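Local structure of Baccell_00875 (5NO8) at residues 680-683 with 684-688. The protein is a polysaccharide lyase that probably removes the rhamnose caps of complex arabinogalactan proteins by cleaving their linkage to glucuronic acid. Residues are numbered along the deposited sequence; the frame is centred on the assembly and turned at random.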
loop_
_atom_site.group_PDB
_atom_site.type_symbol
_atom_site.label_atom_id
_atom_site.label_comp_id
_atom_site.label_asym_id
_atom_site.label_seq_id
_atom_site.Cartn_x
_atom_site.Cartn_y
_atom_site.Cartn_z
ATOM N N GLN A 680 -7.398 -4.058 -11.158
ATOM C CA GLN A 680 -7.778 -3.044 -10.173
ATOM C C GLN A 680 -9.272 -2.858 -9.969
ATOM O O GLN A 680 -9.651 -2.209 -9.003
ATOM C CB GLN A 680 -7.162 -1.657 -10.497
ATOM C CG GLN A 680 -7.764 -0.950 -11.716
ATOM C CD GLN A 680 -7.621 -1.737 -12.993
ATOM O OE1 GLN A 680 -8.613 -1.980 -13.767
ATOM N NE2 GLN A 680 -6.404 -2.143 -13.255
ATOM N N ASP A 681 -10.108 -3.429 -10.822
ATOM C CA ASP A 681 -11.553 -3.206 -10.675
ATOM C C ASP A 681 -12.120 -3.837 -9.410
ATOM O O ASP A 681 -13.168 -3.419 -8.927
ATOM C CB ASP A 681 -12.274 -3.594 -11.950
ATOM C CG ASP A 681 -11.875 -2.688 -13.090
ATOM O OD1 ASP A 681 -11.939 -1.447 -12.908
ATOM O OD2 ASP A 681 -11.438 -3.173 -14.145
ATOM N N TRP A 682 -11.395 -4.785 -8.803
ATOM C CA TRP A 682 -11.709 -5.189 -7.434
ATOM C C TRP A 682 -11.825 -4.035 -6.423
ATOM O O TRP A 682 -12.560 -4.131 -5.450
ATOM C CB TRP A 682 -10.684 -6.224 -6.893
ATOM C CG TRP A 682 -10.780 -7.549 -7.543
ATOM C CD1 TRP A 682 -9.922 -8.076 -8.444
ATOM C CD2 TRP A 682 -11.811 -8.528 -7.345
ATOM N NE1 TRP A 682 -10.337 -9.333 -8.826
ATOM C CE2 TRP A 682 -11.504 -9.628 -8.178
ATOM C CE3 TRP A 682 -12.976 -8.564 -6.580
ATOM C CZ2 TRP A 682 -12.326 -10.772 -8.254
ATOM C CZ3 TRP A 682 -13.804 -9.706 -6.659
ATOM C CH2 TRP A 682 -13.444 -10.800 -7.480
ATOM N N ALA A 683 -11.082 -2.943 -6.620
ATOM C CA ALA A 683 -11.230 -1.831 -5.697
ATOM C C ALA A 683 -12.661 -1.300 -5.699
ATOM O O ALA A 683 -13.160 -0.913 -4.651
ATOM C CB ALA A 683 -10.225 -0.730 -5.990
ATOM N N LEU A 684 -13.312 -1.298 -6.854
ATOM C CA LEU A 684 -14.697 -0.821 -6.936
ATOM C C LEU A 684 -15.682 -1.887 -6.450
ATOM O O LEU A 684 -16.709 -1.570 -5.871
ATOM C CB LEU A 684 -15.023 -0.345 -8.339
ATOM C CG LEU A 684 -14.276 0.904 -8.805
ATOM C CD1 LEU A 684 -14.702 1.237 -10.233
ATOM C CD2 LEU A 684 -14.479 2.074 -7.855
ATOM N N VAL A 685 -15.338 -3.157 -6.640
ATOM C CA VAL A 685 -16.106 -4.228 -6.000
ATOM C C VAL A 685 -16.191 -4.011 -4.498
ATOM O O VAL A 685 -17.264 -4.110 -3.894
ATOM C CB VAL A 685 -15.507 -5.624 -6.317
ATOM C CG1 VAL A 685 -16.181 -6.724 -5.484
ATOM C CG2 VAL A 685 -15.578 -5.936 -7.801
ATOM N N TYR A 686 -15.060 -3.686 -3.870
ATOM C CA TYR A 686 -15.046 -3.464 -2.451
ATOM C C TYR A 686 -15.592 -2.099 -2.036
ATOM O O TYR A 686 -16.166 -1.960 -0.940
ATOM C CB TYR A 686 -13.659 -3.770 -1.887
ATOM C CG TYR A 686 -13.448 -5.266 -1.815
ATOM C CD1 TYR A 686 -14.187 -6.038 -0.928
ATOM C CD2 TYR A 686 -12.614 -5.907 -2.694
ATOM C CE1 TYR A 686 -14.022 -7.415 -0.862
ATOM C CE2 TYR A 686 -12.439 -7.287 -2.643
ATOM C CZ TYR A 686 -13.138 -8.026 -1.716
ATOM O OH TYR A 686 -12.954 -9.378 -1.666
ATOM N N TYR A 687 -15.462 -1.109 -2.920
ATOM C CA TYR A 687 -16.084 0.189 -2.704
ATOM C C TYR A 687 -17.605 0.000 -2.552
ATOM O O TYR A 687 -18.211 0.554 -1.648
ATOM C CB TYR A 687 -15.790 1.138 -3.859
ATOM C CG TYR A 687 -16.377 2.491 -3.648
ATOM C CD1 TYR A 687 -17.697 2.753 -3.976
ATOM C CD2 TYR A 687 -15.628 3.509 -3.056
ATOM C CE1 TYR A 687 -18.254 4.009 -3.749
ATOM C CE2 TYR A 687 -16.182 4.740 -2.819
ATOM C CZ TYR A 687 -17.495 4.979 -3.172
ATOM O OH TYR A 687 -18.027 6.229 -2.898
ATOM N N LEU A 688 -18.178 -0.792 -3.438
ATOM C CA LEU A 688 -19.626 -1.049 -3.425
ATOM C C LEU A 688 -20.068 -1.957 -2.296
ATOM O O LEU A 688 -21.178 -1.793 -1.795
ATOM C CB LEU A 688 -20.099 -1.567 -4.770
ATOM C CG LEU A 688 -19.938 -0.535 -5.891
ATOM C CD1 LEU A 688 -20.218 -1.123 -7.227
ATOM C CD2 LEU A 688 -20.820 0.698 -5.676
#
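Asp681 O accepts hydrogen bonds from two backbone N-H groups as the chain enters helix 682-692. Val685 N reaches it at 3.2 Å in the carbonyl plane, an alpha-helical i+4 bond with an N-H...O angle of 161°, while Leu684 N, at 3.0 Å, comes from above that plane in an i+3 bond of only 132°. Trp682 O and Ala683 O continue the i+4 hydrogen bonding to Tyr686 N and Tyr687 N. Among the side chains, Val685 runs alongside the indole of Trp682. With CG1 anti to the backbone N (chi1 172°), Val685 brings that methyl within 3.9 Å of Trp682 CE3, while CG2 touches both CE3 and Asp681 O; a branched residue suits this place, giving a methyl to each contact. An alanine here would remove both methyls and probably open a gap beside CE3 and CZ3. Tyr686 CE2 approaches the same CE3 more loosely, at 4.2 Å. Polar ends are satisfied farther off: Asp681 OD1 forms a salt bridge with Arg345 NE of helix 338-352, Trp682 NE1 bonds Glu394 O, and Tyr686 OH bonds Gln550. This first turn of the last helix is thus buried among helices, Trp682 and Val685 packing on Val400 of helix 396-409, while small Ala683 and the larger Tyr686 both touch Thr616 of helix 615-629.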